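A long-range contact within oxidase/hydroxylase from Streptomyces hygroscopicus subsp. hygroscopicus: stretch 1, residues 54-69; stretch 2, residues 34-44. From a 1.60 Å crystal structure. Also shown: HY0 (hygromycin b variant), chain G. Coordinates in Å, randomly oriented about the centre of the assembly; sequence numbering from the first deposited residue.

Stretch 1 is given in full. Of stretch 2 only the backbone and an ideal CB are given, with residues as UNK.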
# COMPACT_ATOMS: atom_id res chain seq x y z
N ARG A 54 -24.76 -14.91 25.54
CA ARG A 54 -24.22 -13.59 25.23
C ARG A 54 -24.90 -12.49 26.06
O ARG A 54 -26.13 -12.46 26.18
CB ARG A 54 -24.38 -13.30 23.73
CG ARG A 54 -23.70 -12.02 23.25
CD ARG A 54 -23.72 -11.96 21.73
NE ARG A 54 -23.41 -10.62 21.23
CZ ARG A 54 -22.44 -10.36 20.36
NH1 ARG A 54 -21.69 -11.34 19.90
NH2 ARG A 54 -22.24 -9.12 19.95
N TYR A 55 -24.10 -11.61 26.64
CA TYR A 55 -24.61 -10.40 27.28
C TYR A 55 -24.58 -9.31 26.21
O TYR A 55 -23.52 -8.83 25.86
CB TYR A 55 -23.76 -9.99 28.49
CG TYR A 55 -23.65 -11.04 29.58
CD1 TYR A 55 -24.46 -10.98 30.71
CD2 TYR A 55 -22.72 -12.08 29.49
CE1 TYR A 55 -24.36 -11.93 31.72
CE2 TYR A 55 -22.61 -13.04 30.49
CZ TYR A 55 -23.44 -12.95 31.60
OH TYR A 55 -23.34 -13.91 32.60
N PRO A 56 -25.75 -8.95 25.67
CA PRO A 56 -25.71 -8.23 24.39
C PRO A 56 -25.19 -6.78 24.40
O PRO A 56 -24.59 -6.36 23.41
CB PRO A 56 -27.17 -8.26 23.94
CG PRO A 56 -27.95 -8.40 25.17
CD PRO A 56 -27.13 -9.26 26.08
N ASP A 57 -25.44 -6.03 25.47
CA ASP A 57 -25.05 -4.62 25.47
C ASP A 57 -24.67 -4.20 26.87
O ASP A 57 -25.47 -3.64 27.61
CB ASP A 57 -26.20 -3.74 24.92
CG ASP A 57 -25.78 -2.30 24.67
OD1 ASP A 57 -24.71 -1.88 25.17
OD2 ASP A 57 -26.54 -1.57 23.99
N LEU A 58 -23.43 -4.50 27.26
CA LEU A 58 -23.03 -4.29 28.64
C LEU A 58 -23.00 -2.82 29.07
O LEU A 58 -23.38 -2.53 30.20
CB LEU A 58 -21.66 -4.94 28.88
CG LEU A 58 -21.71 -6.46 28.98
CD1 LEU A 58 -20.31 -7.01 29.13
CD2 LEU A 58 -22.55 -6.90 30.15
N PRO A 59 -22.55 -1.90 28.20
CA PRO A 59 -22.52 -0.53 28.73
C PRO A 59 -23.92 0.05 28.96
O PRO A 59 -24.08 0.90 29.83
CB PRO A 59 -21.77 0.26 27.65
CG PRO A 59 -20.93 -0.77 26.97
CD PRO A 59 -21.78 -2.00 26.95
N ALA A 60 -24.92 -0.42 28.21
CA ALA A 60 -26.30 -0.01 28.45
C ALA A 60 -26.88 -0.71 29.67
O ALA A 60 -27.72 -0.15 30.40
CB ALA A 60 -27.17 -0.31 27.22
N ALA A 61 -26.41 -1.93 29.91
CA ALA A 61 -26.97 -2.80 30.92
C ALA A 61 -26.52 -2.47 32.34
O ALA A 61 -27.21 -2.78 33.31
CB ALA A 61 -26.64 -4.25 30.59
N SER A 62 -25.35 -1.85 32.47
CA SER A 62 -24.76 -1.68 33.79
C SER A 62 -23.69 -0.60 33.80
O SER A 62 -22.80 -0.59 32.95
CB SER A 62 -24.17 -3.02 34.25
OG SER A 62 -22.81 -2.87 34.64
N PRO A 63 -23.77 0.33 34.77
CA PRO A 63 -22.78 1.41 34.87
C PRO A 63 -21.36 0.92 35.07
O PRO A 63 -20.43 1.64 34.73
CB PRO A 63 -23.25 2.20 36.09
CG PRO A 63 -24.70 1.96 36.13
CD PRO A 63 -24.88 0.52 35.72
N VAL A 64 -21.20 -0.27 35.66
CA VAL A 64 -19.88 -0.85 35.82
C VAL A 64 -19.22 -1.07 34.48
O VAL A 64 -18.05 -0.73 34.29
CB VAL A 64 -19.94 -2.19 36.58
CG1 VAL A 64 -18.64 -2.98 36.41
CG2 VAL A 64 -20.24 -1.94 38.04
N PHE A 65 -19.97 -1.63 33.54
CA PHE A 65 -19.40 -1.90 32.24
C PHE A 65 -19.40 -0.67 31.34
O PHE A 65 -18.56 -0.56 30.44
CB PHE A 65 -20.10 -3.08 31.60
CG PHE A 65 -19.77 -4.38 32.27
CD1 PHE A 65 -18.45 -4.82 32.29
CD2 PHE A 65 -20.73 -5.14 32.91
CE1 PHE A 65 -18.11 -6.00 32.92
CE2 PHE A 65 -20.40 -6.33 33.54
CZ PHE A 65 -19.09 -6.75 33.55
N ALA A 66 -20.29 0.28 31.62
CA ALA A 66 -20.18 1.59 30.98
C ALA A 66 -18.84 2.24 31.32
O ALA A 66 -18.19 2.83 30.46
CB ALA A 66 -21.33 2.51 31.40
N ARG A 67 -18.42 2.11 32.58
CA ARG A 67 -17.16 2.70 33.02
C ARG A 67 -15.98 1.91 32.48
O ARG A 67 -14.96 2.50 32.10
CB ARG A 67 -17.10 2.78 34.55
CG ARG A 67 -18.06 3.84 35.10
CD ARG A 67 -17.81 4.13 36.57
NE ARG A 67 -18.25 3.02 37.40
CZ ARG A 67 -19.50 2.89 37.86
NH1 ARG A 67 -20.41 3.81 37.56
NH2 ARG A 67 -19.82 1.85 38.60
N LEU A 68 -16.12 0.59 32.44
CA LEU A 68 -15.06 -0.25 31.89
C LEU A 68 -14.79 0.13 30.44
O LEU A 68 -13.63 0.25 30.03
CB LEU A 68 -15.42 -1.74 32.00
CG LEU A 68 -14.39 -2.70 31.44
CD1 LEU A 68 -13.03 -2.39 32.04
CD2 LEU A 68 -14.78 -4.13 31.76
N ALA A 69 -15.85 0.34 29.66
CA ALA A 69 -15.71 0.72 28.25
C ALA A 69 -14.92 2.01 28.04
O ALA A 69 -14.30 2.20 26.99
CB ALA A 69 -17.09 0.86 27.61
N UNK A 34 -15.25 -8.02 40.70
CA UNK A 34 -16.33 -7.05 40.52
C UNK A 34 -17.04 -7.28 39.19
O UNK A 34 -18.27 -7.22 39.11
CB UNK A 34 -15.79 -5.62 40.59
N UNK A 35 -16.27 -7.53 38.13
CA UNK A 35 -16.87 -7.74 36.82
C UNK A 35 -17.66 -9.06 36.77
O UNK A 35 -18.76 -9.12 36.22
CB UNK A 35 -15.79 -7.73 35.74
N UNK A 36 -17.11 -10.12 37.34
CA UNK A 36 -17.81 -11.40 37.40
C UNK A 36 -19.12 -11.30 38.16
O UNK A 36 -20.15 -11.79 37.71
CB UNK A 36 -16.92 -12.46 38.05
N UNK A 37 -19.07 -10.66 39.33
CA UNK A 37 -20.27 -10.46 40.14
C UNK A 37 -21.36 -9.75 39.37
O UNK A 37 -22.52 -10.15 39.41
CB UNK A 37 -19.93 -9.67 41.40
N UNK A 38 -20.98 -8.69 38.67
CA UNK A 38 -21.94 -7.91 37.90
C UNK A 38 -22.58 -8.75 36.79
O UNK A 38 -23.80 -8.75 36.64
CB UNK A 38 -21.26 -6.68 37.30
N UNK A 39 -21.78 -9.51 36.05
CA UNK A 39 -22.33 -10.33 34.98
C UNK A 39 -23.35 -11.34 35.51
O UNK A 39 -24.37 -11.59 34.88
CB UNK A 39 -21.20 -11.06 34.25
N UNK A 40 -23.07 -11.89 36.69
CA UNK A 40 -23.99 -12.85 37.29
C UNK A 40 -25.36 -12.24 37.56
O UNK A 40 -26.37 -12.94 37.59
CB UNK A 40 -23.40 -13.40 38.59
N UNK A 41 -25.39 -10.92 37.75
CA UNK A 41 -26.62 -10.19 37.99
C UNK A 41 -27.25 -9.59 36.73
O UNK A 41 -28.16 -8.77 36.81
CB UNK A 41 -26.35 -9.07 39.00
N UNK A 42 -26.76 -9.99 35.56
CA UNK A 42 -27.31 -9.48 34.31
C UNK A 42 -27.88 -10.61 33.47
O UNK A 42 -27.51 -11.77 33.64
CB UNK A 42 -26.24 -8.72 33.52
N UNK A 43 -28.78 -10.26 32.56
CA UNK A 43 -29.44 -11.25 31.71
C UNK A 43 -28.63 -11.53 30.45
O UNK A 43 -27.95 -10.64 29.93
CB UNK A 43 -30.84 -10.77 31.33
N UNK A 44 -28.75 -12.75 29.95
CA UNK A 44 -28.13 -13.10 28.67
C UNK A 44 -29.16 -13.44 27.61
O UNK A 44 -30.35 -13.56 27.88
CB UNK A 44 -27.17 -14.28 28.85
C1 HY0 G . -21.71 -13.23 10.38
C2 HY0 G . -22.47 -14.05 9.36
C3 HY0 G . -23.91 -14.24 9.83
C4 HY0 G . -23.94 -14.93 11.19
C5 HY0 G . -23.09 -14.18 12.22
C6 HY0 G . -21.70 -13.91 11.72
N7 HY0 G . -22.45 -13.37 8.13
O8 HY0 G . -20.38 -13.12 9.93
N9 HY0 G . -25.29 -14.97 11.64
C10 HY0 G . -25.96 -16.09 10.98
O11 HY0 G . -23.00 -14.98 13.37
C12 HY0 G . -19.00 -12.37 13.78
C13 HY0 G . -19.75 -13.45 13.05
O14 HY0 G . -19.87 -14.65 13.79
C15 HY0 G . -18.61 -15.16 14.11
C16 HY0 G . -18.06 -14.30 15.20
C17 HY0 G . -17.88 -12.84 14.61
O18 HY0 G . -21.06 -13.03 12.69
C19 HY0 G . -18.78 -16.60 14.60
O20 HY0 G . -19.12 -17.41 13.47
O21 HY0 G . -18.92 -14.26 16.28
O22 HY0 G . -17.71 -11.98 15.64
C23 HY0 G . -18.70 -10.94 15.48
C24 HY0 G . -19.14 -10.48 16.83
C25 HY0 G . -19.93 -9.18 16.70
C26 HY0 G . -19.15 -8.14 15.92
C27 HY0 G . -18.82 -8.71 14.59
O28 HY0 G . -18.07 -9.89 14.78
O29 HY0 G . -19.82 -11.52 14.68
O30 HY0 G . -20.01 -11.43 17.45
O31 HY0 G . -20.26 -8.73 18.00
O32 HY0 G . -17.95 -7.76 16.60
C33 HY0 G . -17.96 -7.73 13.77
C34 HY0 G . -18.07 -8.06 12.30
O35 HY0 G . -19.32 -7.66 11.77
N36 HY0 G . -16.61 -7.89 14.15

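Helical phi/psi values run from position 34 to 40, and the axis of this helix passes helix 63-69 at 10.6 Å with 134° between their N-to-C directions. At position 34 the ideal CB has nothing of stretch 1 within 5.5 Å, so many residues would fit; it is Ser34.

Position 35 points its CB sideways, 4.0 Å from Phe65 CE1 and 5.5 Å from Leu68 CD2. A carbon-rich surface favors a large apolar or aromatic side chain. The residue is Phe35 (chi1 m): Leu68 CD2 lies over one ring face, 4.0 Å from the centroid of the Phe35 ring, while Val64 CG1 meets the ring edge, 3.8 Å from Phe35 CD1. The rings of Phe35 and Phe65 pair obliquely, planes at 34°.

Positions 36 and 37 meet no stretch 1 atom and leave the choice wide; they are Arg36 and Ser37.

Position 38 points toward stretch 1, its ideal CB 3.9 Å from Phe65 CE2, 4.6 Å from Val64 CG1 and 4.9 Å from Ser62 OG. A side chain with an aliphatic stem and a polar end, such as Glu or Gln, would suit, though an apolar one could also pack here. Glu38 combines both: CG lies 3.7 Å from Phe65 CE2, and OE2 accepts a hydrogen bond from Ser62 OG at 2.8 Å. That same OG accepts from Phe65 N at 3.3 Å, capping helix 63-69, so the contact is tied to the helix start.

Position 39 also points toward stretch 1, with its CB 3.9 Å from Tyr55 OH and 4.8 Å from Phe65 CE2. Leu, Met or Ile are plausible between these rings. Leu39 places CD2 3.7 Å from the centroid of the Tyr55 ring, 5° off its normal, and 3.7 Å from Leu58 CD2.

Position 40 points away, which permits a polar residue: Glu40. Position 41 has an ideal CB clear of stretch 1; it is Arg41, whose NH1 forms a salt bridge with Glu38 OE1 at a very short 2.4 Å.

Position 42, at phi/psi -119/158, points toward Tyr55 CD1 (4.0 Å from the ideal CB), Leu58 CD2 (5.3 Å) and Ala61 CB (5.4 Å). A branched aliphatic fits. Leu42 sets CD1 3.7 Å from Leu58 CD2, and CD2 4.2 Å from Ala61 CB.

Position 43 points away and suits a polar group: Asp43.

Position 44 has its CB 3.4 Å from Arg54 O, which favors a compact side chain, such as Ala, Ser, Thr or Val. Thr44 (chi1 p) brings CG2 3.3 Å from the centroid of the Tyr55 ring, on the face opposite Leu39 CD2.

Stretch 2, residues 34-44: SFRSELERLDT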
# COMPACT_ATOMS: atom_id res chain seq x y z
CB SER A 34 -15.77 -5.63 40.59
OG SER A 34 -16.72 -4.69 40.13
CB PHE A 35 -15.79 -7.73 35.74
CG PHE A 35 -15.02 -6.44 35.64
CD1 PHE A 35 -15.63 -5.22 35.87
CD2 PHE A 35 -13.69 -6.45 35.29
CE1 PHE A 35 -14.91 -4.02 35.75
CE2 PHE A 35 -12.96 -5.27 35.18
CZ PHE A 35 -13.57 -4.06 35.42
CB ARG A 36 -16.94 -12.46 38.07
CG ARG A 36 -15.72 -12.86 37.30
CD ARG A 36 -14.92 -13.80 38.19
NE ARG A 36 -13.85 -14.47 37.49
CZ ARG A 36 -12.75 -14.90 38.10
NH1 ARG A 36 -12.60 -14.69 39.40
NH2 ARG A 36 -11.80 -15.53 37.41
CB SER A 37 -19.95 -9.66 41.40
OG SER A 37 -21.15 -9.17 42.00
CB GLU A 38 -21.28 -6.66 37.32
CG GLU A 38 -22.26 -5.71 36.64
CD GLU A 38 -23.02 -4.79 37.60
OE1 GLU A 38 -23.10 -5.10 38.81
OE2 GLU A 38 -23.52 -3.75 37.15
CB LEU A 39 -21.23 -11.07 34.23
CG LEU A 39 -20.34 -10.22 33.32
CD1 LEU A 39 -19.17 -11.06 32.87
CD2 LEU A 39 -21.10 -9.69 32.12
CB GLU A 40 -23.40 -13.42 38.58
CG GLU A 40 -22.13 -14.21 38.36
CD GLU A 40 -21.65 -14.93 39.61
OE1 GLU A 40 -22.44 -15.04 40.57
OE2 GLU A 40 -20.49 -15.38 39.63
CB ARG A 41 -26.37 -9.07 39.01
CG ARG A 41 -26.27 -9.56 40.45
CD ARG A 41 -25.99 -8.41 41.41
NE ARG A 41 -24.57 -8.09 41.51
CZ ARG A 41 -24.00 -7.04 40.94
NH1 ARG A 41 -24.73 -6.20 40.22
NH2 ARG A 41 -22.70 -6.82 41.08
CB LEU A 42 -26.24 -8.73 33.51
CG LEU A 42 -25.66 -7.47 34.13
CD1 LEU A 42 -24.43 -7.03 33.34
CD2 LEU A 42 -26.69 -6.36 34.18
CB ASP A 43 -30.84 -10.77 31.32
CG ASP A 43 -31.77 -10.69 32.50
OD1 ASP A 43 -31.65 -11.54 33.41
OD2 ASP A 43 -32.64 -9.78 32.52
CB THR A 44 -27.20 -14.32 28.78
OG1 THR A 44 -27.87 -15.39 29.46
CG2 THR A 44 -25.94 -13.97 29.53
O HOH W 1 -25.78 -14.23 33.87
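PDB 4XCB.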